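Local coordinates for glucosamine-6-phosphate deaminase (Bacillus subtilis, PDB 2BKX), which belongs to the glucosamine-6-phosphate isomerase/6-phosphogluconolactonase family, with a Rossmann-like alpha/beta fold, and holds fructose -6-phosphate in its pocket, at residues A[132-136]-A[201-205]; A[147-153]-A[180-186]; A[188-193]-A[222-226]. The contacts are given in a common frame with arbitrary orientation. Residues are numbered along the deposited sequence.

Interaction 1. Residues A[132-136]-A[201-205]; sequences GIGRN and SKAEA. With F6R (fructose -6-phosphate), chain C.
A single ammonium group ties this contact to the ligand: K202 NZ donates to I133 O (2.8 Å) and to the phosphate oxygen O2P of fructose -6-phosphate (2.7 Å). In this Rossmann-like fold, 132-136 follows strand 128-131, whereas 201-205 follows the adjacent parallel strand 193-197, so both lie beyond the C-terminal ends of the strands, where such folds form their pockets. Segment 132-136 is irregular: I133 is extended (phi/psi -134/136), G134 is near -73/166, and R135 turns back at -60/-29. Segment 201-205 passes from a 3-10 turn at 201-202 into helix 203-211. The backbones come nearest at R135 and K202, CA to CA 5.4 Å.

The CB of K202 points sideways, and its m, m, t, p rotamer brings the amine round to the ligand. G132 CA lies 3.2 Å from ligand O4; a CB here would come within 2.4 Å of that oxygen, so the missing side chain matches the close sugar. T39, H138 and R167 also hydrogen-bond the ligand. Behind the lysine, A205 CB packs against I133 CD1 (4.1 Å), G134 O (3.7 Å) and R135 O (3.8 Å), while R135 CG rests 3.8 Å from S201 O.

Two waters bridge the segments. Water 1 accepts from A205 N (2.9 Å) and lies 3.0 Å from both R135 O and S201 O. Water 2 accepts from R135 NE at 2.6 Å and hydrogen-bonds S201 OG at 2.8 Å.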
ATOM      1  N   GLY A 132      -3.789   1.151  -0.902  1.00  5.03           N
ATOM      2  CA  GLY A 132      -5.102   1.578  -0.392  1.00  5.21           C
ATOM      3  C   GLY A 132      -5.299   3.054  -0.703  1.00  5.60           C
ATOM      4  O   GLY A 132      -4.488   3.654  -1.428  1.00  6.47           O
ATOM      5  N   ILE A 133      -6.369   3.643  -0.194  1.00  5.60           N
ATOM      6  CA  ILE A 133      -6.665   5.057  -0.419  1.00  6.10           C
ATOM      7  C   ILE A 133      -7.057   5.694   0.891  1.00  5.39           C
ATOM      8  O   ILE A 133      -7.828   5.130   1.656  1.00  6.77           O
ATOM      9  CB  ILE A 133      -7.763   5.261  -1.500  1.00  5.36           C
ATOM     10  CG1 ILE A 133      -7.790   6.685  -2.005  1.00  6.35           C
ATOM     11  CG2 ILE A 133      -9.131   4.803  -1.035  1.00  6.73           C
ATOM     12  CD1 ILE A 133      -8.599   6.898  -3.282  1.00  7.52           C
ATOM     13  N   GLY A 134      -6.523   6.868   1.144  1.00  6.73           N
ATOM     14  CA  GLY A 134      -6.942   7.604   2.310  1.00  6.92           C
ATOM     15  C   GLY A 134      -8.329   8.167   2.119  1.00  7.87           C
ATOM     16  O   GLY A 134      -8.819   8.329   0.988  1.00  7.16           O
ATOM     17  N   ARG A 135      -8.913   8.598   3.228  1.00  8.59           N
ATOM     18  CA  ARG A 135     -10.196   9.245   3.171  1.00  9.61           C
ATOM     19  C   ARG A 135     -10.120  10.494   2.304  1.00  9.25           C
ATOM     20  O   ARG A 135     -11.122  10.892   1.693  1.00 11.02           O
ATOM     21  CB  ARG A 135     -10.698   9.607   4.588  1.00  9.98           C
ATOM     22  CG  ARG A 135     -10.958   8.430   5.476  0.50 11.91           C
ATOM     23  CD  ARG A 135     -11.260   8.892   6.913  0.50 13.65           C
ATOM     24  NE  ARG A 135     -11.443   7.732   7.778  0.50 16.36           N
ATOM     25  CZ  ARG A 135     -11.695   7.751   9.084  0.50 18.51           C
ATOM     26  NH1 ARG A 135     -11.828   6.599   9.728  0.50 16.97           N
ATOM     27  NH2 ARG A 135     -11.830   8.894   9.750  0.50 21.67           N
ATOM     28  N   ASN A 136      -8.937  11.117   2.261  1.00  8.53           N
ATOM     29  CA  ASN A 136      -8.654  12.300   1.490  1.00  8.65           C
ATOM     30  C   ASN A 136      -7.984  12.039   0.133  1.00  8.51           C
ATOM     31  O   ASN A 136      -7.460  12.953  -0.498  1.00  8.94           O
ATOM     32  CB  ASN A 136      -7.749  13.261   2.289  1.00  8.74           C
ATOM     33  CG  ASN A 136      -6.396  12.666   2.611  1.00  8.57           C
ATOM     34  OD1 ASN A 136      -6.097  11.534   2.220  1.00  9.73           O
ATOM     35  ND2 ASN A 136      -5.564  13.425   3.310  1.00  8.23           N
ATOM     36  N   SER A 201     -16.301   4.667   4.806  1.00 10.55           N
ATOM     37  CA  SER A 201     -15.381   5.766   5.029  1.00 10.20           C
ATOM     38  C   SER A 201     -14.658   6.231   3.785  1.00  9.41           C
ATOM     39  O   SER A 201     -14.137   7.341   3.791  1.00 10.31           O
ATOM     40  CB  SER A 201     -14.363   5.424   6.109  1.00 11.02           C
ATOM     41  OG  SER A 201     -13.314   4.606   5.632  1.00 13.17           O
ATOM     42  N   LYS A 202     -14.630   5.390   2.740  1.00  8.76           N
ATOM     43  CA  LYS A 202     -13.953   5.700   1.493  1.00  7.93           C
ATOM     44  C   LYS A 202     -14.888   6.110   0.361  1.00  7.90           C
ATOM     45  O   LYS A 202     -14.434   6.352  -0.772  1.00  7.72           O
ATOM     46  CB  LYS A 202     -13.127   4.487   1.033  1.00  7.31           C
ATOM     47  CG  LYS A 202     -12.170   3.953   2.094  1.00  7.91           C
ATOM     48  CD  LYS A 202     -11.204   5.009   2.634  1.00  6.94           C
ATOM     49  CE  LYS A 202     -10.240   4.426   3.669  1.00  6.28           C
ATOM     50  NZ  LYS A 202      -9.357   3.318   3.109  1.00  6.11           N
ATOM     51  N   ALA A 203     -16.200   6.159   0.624  1.00  8.07           N
ATOM     52  CA  ALA A 203     -17.147   6.403  -0.449  1.00  8.12           C
ATOM     53  C   ALA A 203     -16.952   7.771  -1.115  1.00  8.49           C
ATOM     54  O   ALA A 203     -17.114   7.900  -2.333  1.00  8.90           O
ATOM     55  CB  ALA A 203     -18.575   6.205   0.044  1.00  9.92           C
ATOM     56  N   GLU A 204     -16.619   8.796  -0.338  1.00  8.67           N
ATOM     57  CA  GLU A 204     -16.344  10.108  -0.941  1.00  9.90           C
ATOM     58  C   GLU A 204     -15.081  10.090  -1.804  1.00  9.76           C
ATOM     59  O   GLU A 204     -15.059  10.684  -2.892  1.00  9.56           O
ATOM     60  CB  GLU A 204     -16.272  11.210   0.137  1.00 10.94           C
ATOM     61  CG  GLU A 204     -17.627  11.467   0.784  1.00 15.24           C
ATOM     62  CD  GLU A 204     -17.592  12.321   2.027  0.50 15.03           C
ATOM     63  OE1 GLU A 204     -16.711  13.203   2.155  0.50 20.06           O
ATOM     64  OE2 GLU A 204     -18.463  12.089   2.885  0.50 19.00           O
ATOM     65  N   ALA A 205     -14.042   9.384  -1.342  1.00  8.50           N
ATOM     66  CA  ALA A 205     -12.822   9.250  -2.140  1.00  8.56           C
ATOM     67  C   ALA A 205     -13.090   8.485  -3.440  1.00  7.66           C
ATOM     68  O   ALA A 205     -12.577   8.832  -4.495  1.00  8.20           O
ATOM     69  CB  ALA A 205     -11.719   8.638  -1.347  1.00  8.75           C
TER
HETATM   70  C1  F6R C1243      -0.785   1.713   3.233  1.00 16.24           C
HETATM   71  C2  F6R C1243      -0.821   3.199   2.936  1.00 12.72           C
HETATM   72  C3  F6R C1243      -2.017   4.128   3.180  1.00  8.62           C
HETATM   73  C4  F6R C1243      -3.347   3.382   3.407  1.00  6.82           C
HETATM   74  C5  F6R C1243      -4.535   4.306   3.618  1.00  7.20           C
HETATM   75  C6  F6R C1243      -5.814   3.522   3.891  1.00  6.19           C
HETATM   76  O1  F6R C1243       0.562   1.204   3.284  1.00 14.45           O
HETATM   77  O2  F6R C1243       0.169   3.667   2.416  1.00 18.38           O
HETATM   78  O3  F6R C1243      -2.209   4.925   2.025  1.00  8.67           O
HETATM   79  O4  F6R C1243      -3.591   2.556   2.274  1.00  7.31           O
HETATM   80  O5  F6R C1243      -4.298   5.245   4.660  1.00  7.57           O
HETATM   81  O6  F6R C1243      -5.674   2.844   5.148  1.00  5.77           O
HETATM   82  P   F6R C1243      -6.763   1.757   5.570  1.00  5.35           P
HETATM   83  O1P F6R C1243      -6.580   0.585   4.645  1.00  5.89           O
HETATM   84  O2P F6R C1243      -8.103   2.408   5.357  1.00  6.22           O
HETATM   85  O3P F6R C1243      -6.483   1.399   6.993  1.00  5.38           O
HETATM   86  O   HOH W   1     -13.556   9.148   1.512  1.00 12.94           O
HETATM   87  O   HOH W   2     -11.044   5.238   7.182  1.00 18.23           O

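Interaction 2. Residues A[147-153]-A[180-186]; sequences SFKSRTH and LTMGIQT
This is a largely backbone-mediated contact, antiparallel at its H153-T181 end, in which the loop ahead of strand 153-156 runs along the strand-to-helix junction at 180-186. CA pairs set the course: F148-I184 5.2 Å, R151-G183 4.0 Å, T152-M182 4.0 Å. H153 and T181 form an antiparallel hydrogen-bonded pair, with H153 N to T181 O 2.9 Å and T181 N to H153 O 3.0 Å. Strands 153-156 and 178-181 thus meet at the antiparallel part of the mixed sheet. G183 occupies the N-cap position, and its CA lies 3.4 Å from both S150 O and R151 O, where a CB would clash. A type I turn, S147 to S150, presents S150 to the helix start: I184 N donates to S150 OG (2.9 Å, chi1 p), Q185 N to S150 O (2.8 Å). F148 CD1 meets I184 CD1 at 3.8 Å. Q185 CG lies over one face of the R151 guanidinium, which is salt-bridged to E117; water 3 donates to F148 O and Q185 OE1, both 2.7 Å away.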
ATOM      1  N   SER A 147       3.470  16.659  -5.211  1.00  8.26           N
ATOM      2  CA  SER A 147       3.801  16.538  -6.623  1.00  8.37           C
ATOM      3  C   SER A 147       3.695  15.111  -7.145  1.00  6.63           C
ATOM      4  O   SER A 147       4.131  14.148  -6.478  1.00  6.64           O
ATOM      5  CB  SER A 147       5.249  16.966  -6.854  1.00  9.35           C
ATOM      6  OG  SER A 147       5.627  16.799  -8.211  1.00 10.27           O
ATOM      7  N   PHE A 148       3.162  14.959  -8.363  1.00  6.56           N
ATOM      8  CA  PHE A 148       3.158  13.681  -9.035  1.00  6.82           C
ATOM      9  C   PHE A 148       4.569  13.194  -9.379  1.00  6.26           C
ATOM     10  O   PHE A 148       4.748  12.031  -9.727  1.00  7.51           O
ATOM     11  CB  PHE A 148       2.265  13.710 -10.272  1.00  6.96           C
ATOM     12  CG  PHE A 148       0.786  13.801  -9.979  1.00  8.54           C
ATOM     13  CD1 PHE A 148       0.252  13.906  -8.707  1.00 10.05           C
ATOM     14  CD2 PHE A 148      -0.093  13.797 -11.046  1.00  8.90           C
ATOM     15  CE1 PHE A 148      -1.111  13.962  -8.519  1.00  9.40           C
ATOM     16  CE2 PHE A 148      -1.472  13.873 -10.831  1.00 10.17           C
ATOM     17  CZ  PHE A 148      -1.953  13.950  -9.595  1.00  9.55           C
ATOM     18  N   LYS A 149       5.572  14.081  -9.327  1.00  6.28           N
ATOM     19  CA  LYS A 149       6.958  13.697  -9.543  1.00  6.33           C
ATOM     20  C   LYS A 149       7.674  13.277  -8.253  1.00  5.85           C
ATOM     21  O   LYS A 149       8.871  12.942  -8.268  1.00  6.08           O
ATOM     22  CB  LYS A 149       7.741  14.836 -10.205  1.00  6.96           C
ATOM     23  CG  LYS A 149       7.205  15.182 -11.564  1.00  9.71           C
ATOM     24  CD  LYS A 149       8.038  16.237 -12.292  1.00  9.04           C
ATOM     25  CE  LYS A 149       7.397  16.571 -13.643  1.00 12.97           C
ATOM     26  NZ  LYS A 149       8.303  17.309 -14.554  1.00 16.19           N
ATOM     27  N   SER A 150       6.964  13.277  -7.122  1.00  6.00           N
ATOM     28  CA  SER A 150       7.598  12.972  -5.855  1.00  6.24           C
ATOM     29  C   SER A 150       8.201  11.579  -5.818  1.00  5.67           C
ATOM     30  O   SER A 150       7.681  10.638  -6.431  1.00  6.69           O
ATOM     31  CB  SER A 150       6.582  13.122  -4.729  1.00  5.78           C
ATOM     32  OG  SER A 150       5.440  12.324  -4.890  1.00  6.75           O
ATOM     33  N   ARG A 151       9.300  11.480  -5.070  1.00  6.24           N
ATOM     34  CA  ARG A 151      10.023  10.237  -4.820  1.00  6.39           C
ATOM     35  C   ARG A 151       9.930   9.922  -3.321  1.00  6.23           C
ATOM     36  O   ARG A 151       9.210  10.618  -2.603  1.00  7.65           O
ATOM     37  CB  ARG A 151      11.464  10.390  -5.300  1.00  7.81           C
ATOM     38  CG  ARG A 151      11.560  10.539  -6.811  1.00 10.49           C
ATOM     39  CD  ARG A 151      11.432   9.225  -7.520  1.00 13.32           C
ATOM     40  NE  ARG A 151      11.577   9.384  -8.973  1.00 15.38           N
ATOM     41  CZ  ARG A 151      11.621   8.385  -9.800  1.00 15.92           C
ATOM     42  NH1 ARG A 151      11.735   8.619 -11.115  1.00 18.70           N
ATOM     43  NH2 ARG A 151      11.492   7.155  -9.342  1.00 18.61           N
ATOM     44  N   THR A 152      10.600   8.868  -2.853  1.00  6.33           N
ATOM     45  CA  THR A 152      10.451   8.490  -1.460  1.00  6.61           C
ATOM     46  C   THR A 152      10.889   9.683  -0.606  1.00  6.35           C
ATOM     47  O   THR A 152      11.937  10.307  -0.874  1.00  8.21           O
ATOM     48  CB  THR A 152      11.278   7.227  -1.151  1.00  6.82           C
ATOM     49  OG1 THR A 152      10.864   6.120  -1.983  1.00  7.46           O
ATOM     50  CG2 THR A 152      11.131   6.820   0.268  1.00  6.93           C
ATOM     51  N   HIS A 153      10.104  10.025   0.419  1.00  5.94           N
ATOM     52  CA  HIS A 153      10.347  11.233   1.194  1.00  6.46           C
ATOM     53  C   HIS A 153       9.695  11.184   2.557  1.00  6.64           C
ATOM     54  O   HIS A 153       8.806  10.362   2.787  1.00  6.91           O
ATOM     55  CB  HIS A 153       9.928  12.490   0.418  1.00  6.74           C
ATOM     56  CG  HIS A 153       8.456  12.631   0.164  1.00  8.06           C
ATOM     57  ND1 HIS A 153       7.759  11.815  -0.690  1.00  9.81           N
ATOM     58  CD2 HIS A 153       7.575  13.560   0.595  1.00 12.64           C
ATOM     59  CE1 HIS A 153       6.488  12.193  -0.718  1.00  8.69           C
ATOM     60  NE2 HIS A 153       6.346  13.244   0.065  1.00 12.71           N
ATOM     61  N   LEU A 180       7.703   8.098   6.528  1.00  5.96           N
ATOM     62  CA  LEU A 180       8.489   7.920   5.313  1.00  6.72           C
ATOM     63  C   LEU A 180       7.605   7.198   4.302  1.00  6.01           C
ATOM     64  O   LEU A 180       6.972   6.206   4.655  1.00  7.95           O
ATOM     65  CB  LEU A 180       9.700   7.037   5.602  1.00  8.02           C
ATOM     66  CG  LEU A 180      10.790   7.677   6.443  1.00  9.70           C
ATOM     67  CD1 LEU A 180      10.350   7.957   7.866  1.00 13.96           C
ATOM     68  CD2 LEU A 180      12.002   6.754   6.443  1.00  9.84           C
ATOM     69  N   THR A 181       7.511   7.710   3.074  1.00  5.24           N
ATOM     70  CA  THR A 181       6.649   7.095   2.064  1.00  5.74           C
ATOM     71  C   THR A 181       7.298   7.124   0.681  1.00  5.56           C
ATOM     72  O   THR A 181       7.949   8.087   0.295  1.00  6.44           O
ATOM     73  CB  THR A 181       5.289   7.824   1.995  1.00  5.98           C
ATOM     74  OG1 THR A 181       4.405   7.128   1.102  1.00  6.69           O
ATOM     75  CG2 THR A 181       5.393   9.259   1.619  1.00  7.18           C
ATOM     76  N   MET A 182       7.096   6.043  -0.039  1.00  6.22           N
ATOM     77  CA  MET A 182       7.319   6.031  -1.486  1.00  6.60           C
ATOM     78  C   MET A 182       6.565   7.200  -2.055  1.00  5.97           C
ATOM     79  O   MET A 182       5.461   7.514  -1.582  1.00  6.56           O
ATOM     80  CB  MET A 182       6.721   4.799  -2.090  1.00  7.18           C
ATOM     81  CG  MET A 182       7.510   3.638  -1.952  1.00 10.80           C
ATOM     82  SD  MET A 182       6.633   2.333  -2.923  1.00 17.39           S
ATOM     83  CE  MET A 182       7.460   1.494  -2.075  1.00  6.18           C
ATOM     84  N   GLY A 183       7.139   7.872  -3.047  1.00  5.16           N
ATOM     85  CA  GLY A 183       6.442   8.985  -3.669  1.00  5.69           C
ATOM     86  C   GLY A 183       5.483   8.553  -4.754  1.00  5.46           C
ATOM     87  O   GLY A 183       5.365   7.358  -5.099  1.00  6.22           O
ATOM     88  N   ILE A 184       4.775   9.528  -5.294  1.00  5.28           N
ATOM     89  CA  ILE A 184       3.840   9.236  -6.351  1.00  5.68           C
ATOM     90  C   ILE A 184       4.551   8.698  -7.596  1.00  5.03           C
ATOM     91  O   ILE A 184       4.070   7.753  -8.231  1.00  5.32           O
ATOM     92  CB  ILE A 184       2.938  10.435  -6.662  1.00  5.45           C
ATOM     93  CG1 ILE A 184       2.100  10.795  -5.429  1.00  7.56           C
ATOM     94  CG2 ILE A 184       2.063  10.180  -7.883  1.00  6.11           C
ATOM     95  CD1 ILE A 184       1.236  11.996  -5.540  1.00  7.53           C
ATOM     96  N   GLN A 185       5.701   9.280  -7.954  1.00  5.75           N
ATOM     97  CA  GLN A 185       6.412   8.750  -9.096  1.00  6.13           C
ATOM     98  C   GLN A 185       6.947   7.344  -8.809  1.00  6.11           C
ATOM     99  O   GLN A 185       6.975   6.470  -9.681  1.00  6.99           O
ATOM    100  CB  GLN A 185       7.542   9.679  -9.536  1.00  7.81           C
ATOM    101  CG  GLN A 185       8.321   9.161 -10.707  1.00  9.26           C
ATOM    102  CD  GLN A 185       7.513   9.046 -11.951  1.00 16.01           C
ATOM    103  OE1 GLN A 185       7.120  10.044 -12.510  1.00 21.29           O
ATOM    104  NE2 GLN A 185       7.293   7.818 -12.416  1.00 20.71           N
ATOM    105  N   THR A 186       7.365   7.101  -7.571  1.00  6.21           N
ATOM    106  CA  THR A 186       7.809   5.763  -7.178  1.00  6.89           C
ATOM    107  C   THR A 186       6.691   4.724  -7.418  1.00  6.84           C
ATOM    108  O   THR A 186       6.906   3.613  -7.932  1.00  9.34           O
ATOM    109  CB  THR A 186       8.207   5.716  -5.677  1.00  7.62           C
ATOM    110  OG1 THR A 186       8.887   6.923  -5.301  1.00  7.26           O
ATOM    111  CG2 THR A 186       9.078   4.521  -5.407  1.00  8.36           C
TER
HETATM  112  O   HOH W   3       4.845  11.494 -12.358  1.00 21.22           O

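Interaction 3. Residues A[188-193]-A[222-226]; sequences LSSKRI and ALHLH
In this beta-alpha-beta unit, parallel strands 193-197 and 229-234 are joined through helix 203-211, and the contact lies where the chain enters each strand. Segment 188-193 curves from the end of helix 184-188 into I193; residues 222-225 finish a 3-10 segment, with L225 N to A222 O 2.9 Å, and H226 follows in the loop. Their backbones stay apart, L188 CA to H226 CA being 6.5 Å, so side chains fill the gap.

The main bump is the imidazole of H226 (chi1 t), set into the concave side of the 188-193 bend. Carbonyl oxygens of L188 and K191 border its edge, K191 O lying 3.7 Å from NE2, while S190 OG donates to R192 O (2.9 Å) and also bonds T126. L188 (m, t) fills the hollow beside the 3-10 turn: CD2 lies 3.7 Å from A222 O, 4.3 Å from L223 CD2 and 4.0 Å from H226 CB. I193 (m, t) wedges between L223 and the ring, its CD1 3.7 Å from L223 CD2 and 3.6 Å from the H226 centroid, 20° off the normal, a CH-pi contact. Polar support is slight: a weak hydrogen bond from H226 ND1 to L188 O, 3.2 Å at 121°.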
ATOM      1  N   LEU A 188       3.984   5.165  -9.475  1.00  6.36           N
ATOM      2  CA  LEU A 188       3.632   5.144 -10.894  1.00  6.72           C
ATOM      3  C   LEU A 188       4.618   4.346 -11.729  1.00  6.65           C
ATOM      4  O   LEU A 188       4.277   3.907 -12.821  1.00  7.43           O
ATOM      5  CB  LEU A 188       3.536   6.548 -11.453  1.00  7.62           C
ATOM      6  CG  LEU A 188       2.324   7.344 -11.028  1.00  7.40           C
ATOM      7  CD1 LEU A 188       2.443   8.769 -11.517  1.00  8.30           C
ATOM      8  CD2 LEU A 188       1.002   6.718 -11.509  1.00  9.67           C
ATOM      9  N   SER A 189       5.847   4.155 -11.244  1.00  6.88           N
ATOM     10  CA  SER A 189       6.821   3.328 -11.950  1.00  7.98           C
ATOM     11  C   SER A 189       6.527   1.836 -11.912  1.00  7.03           C
ATOM     12  O   SER A 189       7.166   1.074 -12.626  1.00  9.46           O
ATOM     13  CB  SER A 189       8.202   3.632 -11.408  1.00  8.63           C
ATOM     14  OG  SER A 189       8.558   4.964 -11.758  1.00 15.02           O
ATOM     15  N   SER A 190       5.559   1.411 -11.108  1.00  6.11           N
ATOM     16  CA  SER A 190       5.202   0.012 -11.061  1.00  6.86           C
ATOM     17  C   SER A 190       4.701  -0.437 -12.419  1.00  6.78           C
ATOM     18  O   SER A 190       4.036   0.335 -13.138  1.00  7.88           O
ATOM     19  CB  SER A 190       4.096  -0.232 -10.073  1.00  6.90           C
ATOM     20  OG  SER A 190       3.846  -1.631  -9.943  1.00  9.67           O
ATOM     21  N   LYS A 191       4.899  -1.700 -12.726  1.00  6.99           N
ATOM     22  CA  LYS A 191       4.332  -2.238 -13.957  1.00  8.87           C
ATOM     23  C   LYS A 191       2.790  -2.326 -13.878  1.00  7.70           C
ATOM     24  O   LYS A 191       2.109  -2.226 -14.879  1.00  8.75           O
ATOM     25  CB  LYS A 191       4.916  -3.630 -14.221  1.00 10.59           C
ATOM     26  CG  LYS A 191       6.327  -3.649 -14.776  1.00 17.78           C
ATOM     27  CD  LYS A 191       6.750  -5.115 -15.135  1.00 19.12           C
ATOM     28  CE  LYS A 191       7.744  -5.214 -16.308  1.00 22.76           C
ATOM     29  NZ  LYS A 191       8.341  -6.628 -16.402  1.00 27.55           N
ATOM     30  N   ARG A 192       2.260  -2.549 -12.693  1.00  7.36           N
ATOM     31  CA  ARG A 192       0.846  -2.848 -12.511  1.00  6.74           C
ATOM     32  C   ARG A 192       0.423  -2.355 -11.141  1.00  6.47           C
ATOM     33  O   ARG A 192       1.136  -2.614 -10.170  1.00  7.86           O
ATOM     34  CB  ARG A 192       0.593  -4.358 -12.584  1.00  8.52           C
ATOM     35  CG  ARG A 192      -0.831  -4.738 -12.561  1.00 10.22           C
ATOM     36  CD  ARG A 192      -1.054  -6.216 -12.699  1.00 13.50           C
ATOM     37  NE  ARG A 192      -2.498  -6.465 -12.725  1.00 15.56           N
ATOM     38  CZ  ARG A 192      -3.048  -7.654 -12.873  1.00 16.41           C
ATOM     39  NH1 ARG A 192      -2.300  -8.729 -12.970  1.00 18.75           N
ATOM     40  NH2 ARG A 192      -4.364  -7.753 -12.906  1.00 18.33           N
ATOM     41  N   ILE A 193      -0.721  -1.670 -11.079  1.00  5.25           N
ATOM     42  CA  ILE A 193      -1.226  -1.162  -9.814  1.00  6.14           C
ATOM     43  C   ILE A 193      -2.532  -1.853  -9.458  1.00  4.92           C
ATOM     44  O   ILE A 193      -3.379  -2.039 -10.327  1.00  5.58           O
ATOM     45  CB  ILE A 193      -1.364   0.376  -9.849  1.00  7.55           C
ATOM     46  CG1 ILE A 193       0.090   0.993  -9.903  1.00 10.52           C
ATOM     47  CG2 ILE A 193      -2.098   0.921  -8.613  1.00  7.37           C
ATOM     48  CD1 ILE A 193       0.197   2.400 -10.175  1.00 12.18           C
ATOM     49  N   ALA A 222      -3.580  10.680  -9.689  1.00  6.96           N
ATOM     50  CA  ALA A 222      -2.406  10.367 -10.480  1.00  7.21           C
ATOM     51  C   ALA A 222      -2.548   9.026 -11.196  1.00  6.27           C
ATOM     52  O   ALA A 222      -1.938   8.764 -12.234  1.00  6.73           O
ATOM     53  CB  ALA A 222      -1.170  10.347  -9.609  1.00  7.21           C
ATOM     54  N   LEU A 223      -3.328   8.123 -10.628  1.00  6.28           N
ATOM     55  CA  LEU A 223      -3.490   6.798 -11.214  1.00  5.93           C
ATOM     56  C   LEU A 223      -4.200   6.825 -12.566  1.00  6.44           C
ATOM     57  O   LEU A 223      -4.115   5.862 -13.327  1.00  6.77           O
ATOM     58  CB  LEU A 223      -4.274   5.915 -10.248  1.00  6.96           C
ATOM     59  CG  LEU A 223      -3.560   5.662  -8.909  1.00  7.84           C
ATOM     60  CD1 LEU A 223      -4.424   4.832  -7.999  1.00  8.86           C
ATOM     61  CD2 LEU A 223      -2.170   5.032  -9.071  1.00  9.09           C
ATOM     62  N   HIS A 224      -4.897   7.904 -12.889  1.00  6.61           N
ATOM     63  CA  HIS A 224      -5.472   8.047 -14.228  1.00  6.99           C
ATOM     64  C   HIS A 224      -4.374   8.161 -15.298  1.00  6.62           C
ATOM     65  O   HIS A 224      -4.671   7.995 -16.496  1.00  8.39           O
ATOM     66  CB  HIS A 224      -6.376   9.257 -14.324  1.00  7.66           C
ATOM     67  CG  HIS A 224      -7.606   9.162 -13.491  1.00  8.49           C
ATOM     68  ND1 HIS A 224      -8.591   8.250 -13.742  1.00 11.14           N
ATOM     69  CD2 HIS A 224      -8.014   9.873 -12.411  1.00  8.88           C
ATOM     70  CE1 HIS A 224      -9.552   8.385 -12.843  1.00 12.21           C
ATOM     71  NE2 HIS A 224      -9.226   9.359 -12.022  1.00 10.31           N
ATOM     72  N   LEU A 225      -3.129   8.375 -14.885  1.00  6.55           N
ATOM     73  CA  LEU A 225      -2.037   8.505 -15.824  1.00  7.64           C
ATOM     74  C   LEU A 225      -1.272   7.218 -16.034  1.00  7.12           C
ATOM     75  O   LEU A 225      -0.278   7.198 -16.761  1.00  8.20           O
ATOM     76  CB  LEU A 225      -1.081   9.598 -15.339  1.00  8.50           C
ATOM     77  CG  LEU A 225      -1.782  10.963 -15.189  1.00 10.33           C
ATOM     78  CD1 LEU A 225      -0.799  11.992 -14.633  1.00 13.51           C
ATOM     79  CD2 LEU A 225      -2.375  11.429 -16.478  1.00 12.78           C
ATOM     80  N   HIS A 226      -1.682   6.130 -15.386  1.00  6.45           N
ATOM     81  CA  HIS A 226      -0.992   4.843 -15.465  1.00  7.26           C
ATOM     82  C   HIS A 226      -1.737   3.899 -16.420  1.00  7.45           C
ATOM     83  O   HIS A 226      -2.959   3.944 -16.534  1.00  8.48           O
ATOM     84  CB  HIS A 226      -0.933   4.267 -14.046  1.00  6.55           C
ATOM     85  CG  HIS A 226      -0.073   3.063 -13.913  1.00  6.63           C
ATOM     86  ND1 HIS A 226       1.200   3.060 -13.380  1.00 10.33           N
ATOM     87  CD2 HIS A 226      -0.348   1.782 -14.234  1.00  4.16           C
ATOM     88  CE1 HIS A 226       1.685   1.826 -13.435  1.00  4.94           C
ATOM     89  NE2 HIS A 226       0.761   1.039 -13.956  1.00  9.14           N
TER

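Interactions 1 and 3 lie at the two ends of strand 193-197, with centres about 18 Å apart: 188-193 leads into it, 201-205 follows it. Their chemistry differs accordingly. Interaction 1, mostly buried, is polar and ligand-linked; interaction 3, partly buried, relies on aliphatic and CH-pi packing. Interaction 2, also only partly buried, buries the most surface (598 Å², against 312 and 328 Å²) and depends on backbone hydrogen bonds. Helix 184-188 is common to interactions 2 and 3, which touch directly: F148 CE2 is 3.6 Å from A222 CA, and I184 CG2 3.7 Å from A222 CB. Interaction 1 touches neither.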